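PDB 1O75: putative DD-carboxypeptidase TP_0574, which is a membrane-anchored penicillin-binding lipoprotein with zinc-stimulated carboxypeptidase activity that may decrease the cross-linking of peptidoglycan. Local coordinates for residues E7-Y20 against V152-H164. The protein carries 2 engineered substitutions. Sequence-based numbering, arbitrary orientation.
Engineered in segment 7-20: S9 (natural residue His).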
loop_
_atom_site.group_PDB
_atom_site.type_symbol
_atom_site.label_atom_id
_atom_site.label_comp_id
_atom_site.label_asym_id
_atom_site.label_seq_id
_atom_site.Cartn_x
_atom_site.Cartn_y
_atom_site.Cartn_z
ATOM N N GLU B 7 -11.131 -18.337 46.371
ATOM C CA GLU B 7 -12.035 -18.125 45.206
ATOM C C GLU B 7 -11.312 -18.371 43.881
ATOM O O GLU B 7 -10.653 -19.398 43.688
ATOM C CB GLU B 7 -12.568 -16.693 45.205
ATOM C CG GLU B 7 -13.232 -16.259 46.489
ATOM C CD GLU B 7 -13.947 -14.930 46.328
ATOM O OE1 GLU B 7 -13.284 -13.934 45.944
ATOM O OE2 GLU B 7 -15.172 -14.887 46.579
ATOM N N THR B 8 -11.452 -17.406 42.975
ATOM C CA THR B 8 -10.832 -17.452 41.656
ATOM C C THR B 8 -10.377 -16.041 41.302
ATOM O O THR B 8 -11.156 -15.093 41.427
ATOM C CB THR B 8 -11.842 -17.919 40.577
ATOM O OG1 THR B 8 -12.209 -19.283 40.817
ATOM C CG2 THR B 8 -11.237 -17.789 39.179
ATOM N N SER B 9 -9.122 -15.895 40.879
ATOM C CA SER B 9 -8.612 -14.579 40.493
ATOM C C SER B 9 -8.580 -14.432 38.965
ATOM O O SER B 9 -8.360 -15.402 38.236
ATOM C CB SER B 9 -7.221 -14.351 41.078
ATOM O OG SER B 9 -6.380 -15.457 40.832
ATOM N N TYR B 10 -8.799 -13.210 38.498
ATOM C CA TYR B 10 -8.841 -12.918 37.076
ATOM C C TYR B 10 -7.791 -11.906 36.630
ATOM O O TYR B 10 -7.532 -10.929 37.325
ATOM C CB TYR B 10 -10.232 -12.408 36.703
ATOM C CG TYR B 10 -11.337 -13.403 36.998
ATOM C CD1 TYR B 10 -11.941 -13.463 38.258
ATOM C CD2 TYR B 10 -11.779 -14.287 36.016
ATOM C CE1 TYR B 10 -12.961 -14.376 38.525
ATOM C CE2 TYR B 10 -12.792 -15.202 36.268
ATOM C CZ TYR B 10 -13.379 -15.241 37.519
ATOM O OH TYR B 10 -14.381 -16.146 37.754
ATOM N N GLY B 11 -7.194 -12.152 35.466
ATOM C CA GLY B 11 -6.184 -11.256 34.945
ATOM C C GLY B 11 -5.575 -11.768 33.648
ATOM O O GLY B 11 -6.201 -12.541 32.906
ATOM N N TYR B 12 -4.350 -11.329 33.376
ATOM C CA TYR B 12 -3.633 -11.728 32.176
ATOM C C TYR B 12 -2.433 -12.572 32.524
ATOM O O TYR B 12 -1.797 -12.380 33.564
ATOM C CB TYR B 12 -3.172 -10.493 31.391
ATOM C CG TYR B 12 -4.299 -9.771 30.687
ATOM C CD1 TYR B 12 -4.972 -10.369 29.624
ATOM C CD2 TYR B 12 -4.702 -8.494 31.091
ATOM C CE1 TYR B 12 -6.022 -9.716 28.978
ATOM C CE2 TYR B 12 -5.754 -7.834 30.453
ATOM C CZ TYR B 12 -6.409 -8.451 29.396
ATOM O OH TYR B 12 -7.462 -7.822 28.767
ATOM N N ALA B 13 -2.120 -13.507 31.637
ATOM C CA ALA B 13 -0.985 -14.393 31.823
ATOM C C ALA B 13 -0.279 -14.570 30.486
ATOM O O ALA B 13 -0.884 -14.416 29.426
ATOM C CB ALA B 13 -1.447 -15.747 32.362
ATOM N N THR B 14 0.997 -14.905 30.545
ATOM C CA THR B 14 1.801 -15.087 29.356
ATOM C C THR B 14 1.861 -16.566 29.022
ATOM O O THR B 14 2.355 -17.355 29.825
ATOM C CB THR B 14 3.223 -14.534 29.584
ATOM O OG1 THR B 14 3.136 -13.116 29.755
ATOM C CG2 THR B 14 4.135 -14.838 28.408
ATOM N N LEU B 15 1.328 -16.937 27.851
ATOM C CA LEU B 15 1.333 -18.339 27.420
ATOM C C LEU B 15 2.071 -18.536 26.103
ATOM O O LEU B 15 1.952 -17.728 25.169
ATOM C CB LEU B 15 -0.119 -18.857 27.240
ATOM C CG LEU B 15 -0.994 -19.235 28.443
ATOM C CD1 LEU B 15 -1.198 -18.028 29.346
ATOM C CD2 LEU B 15 -2.356 -19.755 27.924
ATOM N N SER B 16 2.839 -19.610 26.032
ATOM C CA SER B 16 3.536 -19.963 24.817
ATOM C C SER B 16 2.459 -20.374 23.798
ATOM O O SER B 16 1.327 -20.658 24.168
ATOM C CB SER B 16 4.436 -21.158 25.064
ATOM O OG SER B 16 3.647 -22.312 25.290
ATOM N N TYR B 17 2.812 -20.411 22.523
ATOM C CA TYR B 17 1.834 -20.828 21.523
ATOM C C TYR B 17 1.294 -22.230 21.859
ATOM O O TYR B 17 0.079 -22.467 21.769
ATOM C CB TYR B 17 2.465 -20.829 20.135
ATOM C CG TYR B 17 2.599 -19.443 19.558
ATOM C CD1 TYR B 17 1.471 -18.655 19.337
ATOM C CD2 TYR B 17 3.841 -18.947 19.166
ATOM C CE1 TYR B 17 1.567 -17.419 18.727
ATOM C CE2 TYR B 17 3.952 -17.698 18.549
ATOM C CZ TYR B 17 2.810 -16.949 18.332
ATOM O OH TYR B 17 2.908 -15.726 17.703
ATOM N N ALA B 18 2.176 -23.149 22.251
ATOM C CA ALA B 18 1.705 -24.503 22.609
ATOM C C ALA B 18 0.760 -24.482 23.825
ATOM O O ALA B 18 -0.284 -25.164 23.821
ATOM C CB ALA B 18 2.886 -25.429 22.866
ATOM N N ASP B 19 1.109 -23.705 24.854
ATOM C CA ASP B 19 0.266 -23.585 26.053
ATOM C C ASP B 19 -1.114 -23.051 25.677
ATOM O O ASP B 19 -2.138 -23.438 26.261
ATOM C CB ASP B 19 0.808 -22.562 27.071
ATOM C CG ASP B 19 2.121 -22.967 27.723
ATOM O OD1 ASP B 19 2.313 -24.164 28.028
ATOM O OD2 ASP B 19 2.947 -22.034 27.959
ATOM N N TYR B 20 -1.141 -22.101 24.751
ATOM C CA TYR B 20 -2.412 -21.488 24.360
ATOM C C TYR B 20 -3.298 -22.431 23.537
ATOM O O TYR B 20 -4.482 -22.582 23.805
ATOM C CB TYR B 20 -2.154 -20.207 23.531
ATOM C CG TYR B 20 -3.412 -19.451 23.162
ATOM C CD1 TYR B 20 -4.202 -19.839 22.069
ATOM C CD2 TYR B 20 -3.874 -18.412 23.963
ATOM C CE1 TYR B 20 -5.412 -19.218 21.805
ATOM C CE2 TYR B 20 -5.093 -17.790 23.705
ATOM C CZ TYR B 20 -5.852 -18.198 22.631
ATOM O OH TYR B 20 -7.058 -17.592 22.391
ATOM N N VAL B 152 9.678 -15.647 18.437
ATOM C CA VAL B 152 8.446 -15.322 19.138
ATOM C C VAL B 152 7.931 -16.588 19.848
ATOM O O VAL B 152 7.707 -17.611 19.201
ATOM C CB VAL B 152 7.405 -14.802 18.142
ATOM C CG1 VAL B 152 6.192 -14.242 18.904
ATOM C CG2 VAL B 152 8.046 -13.722 17.249
ATOM N N HIS B 153 7.726 -16.504 21.160
ATOM C CA HIS B 153 7.314 -17.662 21.962
ATOM C C HIS B 153 5.830 -17.835 22.211
ATOM O O HIS B 153 5.369 -18.954 22.477
ATOM C CB HIS B 153 7.967 -17.616 23.342
ATOM C CG HIS B 153 9.459 -17.658 23.313
ATOM N ND1 HIS B 153 10.323 -18.691 23.454
ATOM C CD2 HIS B 153 10.232 -16.531 23.134
ATOM C CE1 HIS B 153 11.593 -18.171 23.361
ATOM N NE2 HIS B 153 11.511 -16.866 23.169
ATOM N N GLY B 154 5.106 -16.721 22.173
ATOM C CA GLY B 154 3.692 -16.747 22.455
ATOM C C GLY B 154 3.134 -15.370 22.755
ATOM O O GLY B 154 3.692 -14.346 22.351
ATOM N N MET B 155 2.039 -15.353 23.493
ATOM C CA MET B 155 1.328 -14.127 23.798
ATOM C C MET B 155 1.497 -13.667 25.236
ATOM O O MET B 155 1.367 -14.452 26.176
ATOM C CB MET B 155 -0.155 -14.328 23.448
ATOM C CG MET B 155 -0.379 -14.590 21.943
ATOM S SD MET B 155 -1.856 -15.577 21.665
ATOM C CE MET B 155 -1.120 -17.221 21.847
ATOM N N LYS B 156 1.797 -12.384 25.403
ATOM C CA LYS B 156 2.014 -11.842 26.745
ATOM C C LYS B 156 0.738 -11.671 27.543
ATOM O O LYS B 156 0.749 -11.868 28.758
ATOM C CB LYS B 156 2.752 -10.485 26.680
ATOM C CG LYS B 156 4.195 -10.579 26.219
ATOM C CD LYS B 156 4.940 -9.241 26.417
ATOM C CE LYS B 156 4.332 -8.135 25.594
ATOM N NZ LYS B 156 4.958 -6.781 25.844
ATOM N N PHE B 157 -0.356 -11.318 26.870
ATOM C CA PHE B 157 -1.631 -11.070 27.531
ATOM C C PHE B 157 -2.825 -11.968 27.139
ATOM O O PHE B 157 -3.617 -11.645 26.254
ATOM C CB PHE B 157 -2.028 -9.593 27.344
ATOM C CG PHE B 157 -0.912 -8.624 27.642
ATOM C CD1 PHE B 157 -0.435 -8.467 28.941
ATOM C CD2 PHE B 157 -0.302 -7.908 26.613
ATOM C CE1 PHE B 157 0.652 -7.602 29.217
ATOM C CE2 PHE B 157 0.782 -7.040 26.873
ATOM C CZ PHE B 157 1.255 -6.890 28.175
ATOM N N VAL B 158 -2.949 -13.089 27.833
ATOM C CA VAL B 158 -4.052 -14.010 27.618
ATOM C C VAL B 158 -4.985 -13.874 28.829
ATOM O O VAL B 158 -4.546 -14.054 29.962
ATOM C CB VAL B 158 -3.548 -15.476 27.553
ATOM C CG1 VAL B 158 -4.747 -16.427 27.422
ATOM C CG2 VAL B 158 -2.570 -15.651 26.379
ATOM N N PRO B 159 -6.275 -13.557 28.613
ATOM C CA PRO B 159 -7.171 -13.428 29.767
ATOM C C PRO B 159 -7.413 -14.792 30.415
ATOM O O PRO B 159 -7.845 -15.752 29.755
ATOM C CB PRO B 159 -8.433 -12.819 29.166
ATOM C CG PRO B 159 -8.442 -13.373 27.766
ATOM C CD PRO B 159 -6.989 -13.288 27.353
ATOM N N VAL B 160 -7.114 -14.888 31.709
ATOM C CA VAL B 160 -7.293 -16.152 32.411
ATOM C C VAL B 160 -8.037 -16.071 33.743
ATOM O O VAL B 160 -8.177 -14.992 34.343
ATOM C CB VAL B 160 -5.932 -16.853 32.676
ATOM C CG1 VAL B 160 -5.292 -17.289 31.360
ATOM C CG2 VAL B 160 -4.988 -15.916 33.449
ATOM N N ALA B 161 -8.538 -17.231 34.167
ATOM C CA ALA B 161 -9.228 -17.403 35.451
ATOM C C ALA B 161 -8.308 -18.388 36.149
ATOM O O ALA B 161 -8.043 -19.470 35.619
ATOM C CB ALA B 161 -10.608 -18.014 35.259
ATOM N N VAL B 162 -7.801 -18.006 37.318
ATOM C CA VAL B 162 -6.863 -18.838 38.060
ATOM C C VAL B 162 -7.428 -19.251 39.418
ATOM O O VAL B 162 -7.765 -18.400 40.242
ATOM C CB VAL B 162 -5.521 -18.081 38.299
ATOM C CG1 VAL B 162 -4.550 -18.945 39.097
ATOM C CG2 VAL B 162 -4.904 -17.685 36.966
ATOM N N PRO B 163 -7.543 -20.566 39.660
ATOM C CA PRO B 163 -8.072 -21.044 40.941
ATOM C C PRO B 163 -7.089 -20.662 42.040
ATOM O O PRO B 163 -5.878 -20.674 41.829
ATOM C CB PRO B 163 -8.151 -22.561 40.747
ATOM C CG PRO B 163 -8.217 -22.728 39.245
ATOM C CD PRO B 163 -7.233 -21.696 38.769
ATOM N N HIS B 164 -7.620 -20.329 43.209
ATOM C CA HIS B 164 -6.797 -19.943 44.349
ATOM C C HIS B 164 -5.564 -20.825 44.558
ATOM O O HIS B 164 -4.457 -20.321 44.707
ATOM C CB HIS B 164 -7.643 -19.953 45.623
ATOM C CG HIS B 164 -6.896 -19.493 46.833
ATOM N ND1 HIS B 164 -6.566 -18.172 47.042
ATOM C CD2 HIS B 164 -6.362 -20.186 47.866
ATOM C CE1 HIS B 164 -5.856 -18.070 48.152
ATOM N NE2 HIS B 164 -5.717 -19.278 48.670
#
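S9, G11 and A13 of strand 8-16 exchange paired backbone hydrogen bonds with V162, V160 and V158 in an antiparallel ladder that resumes at L15 and M155, one residue out of step: a beta bulge with the extra residue in 152-164, where T14 alone faces K156 and F157 and the partner chain turns a corner. T14 OG1, held beside the backbone N (chi1 -66°), bonds K156 O at 2.9 Å, in the carbonyl plane and on a lone pair. The Y12 ring brings its CD1–CE1 side to the other strand, with V158 C at its edge, CD1 3.8 Å from F157 CB and CE1 against P159 CB; Y10 and T8, on this same face of the sheet, bring CE2 and CG2 to the methyl of A161. On the face of A13 and L15, A13 CB meets V160 CG2 at 3.7 Å and L15 CD1 rests against V158. The OG of the engineered S9 adds a weak hydrogen bond to V162 O, which S9 N already binds.

At the end of the ladder S16 pairs with G154 and also serves as N-cap of the helix, forming a capping box with D19; Y17 N bonds H153 O at 2.9 Å. G154 CA makes a CH-pi contact over the face of the Y17 ring, 3.9 Å from its centroid. One turn on, Y20 receives the bent end of M155: CE is 3.5 Å from Y20 CG, and SD lies over one face, displaced toward the rim, 4.4 Å from the centroid, a Met-aromatic contact.

Both strands belong to the large mixed sheet of the Tp47 domain a region, where 8-16 also pairs with residues around 177-179, and 143-163 runs parallel to strand 190-194, whose K190 makes a cation-pi contact with Y20. The Y17 hydroxyl bonds H280 N, K156 NZ reaches S108, and strands 69-85 and 255-262 pack against M155.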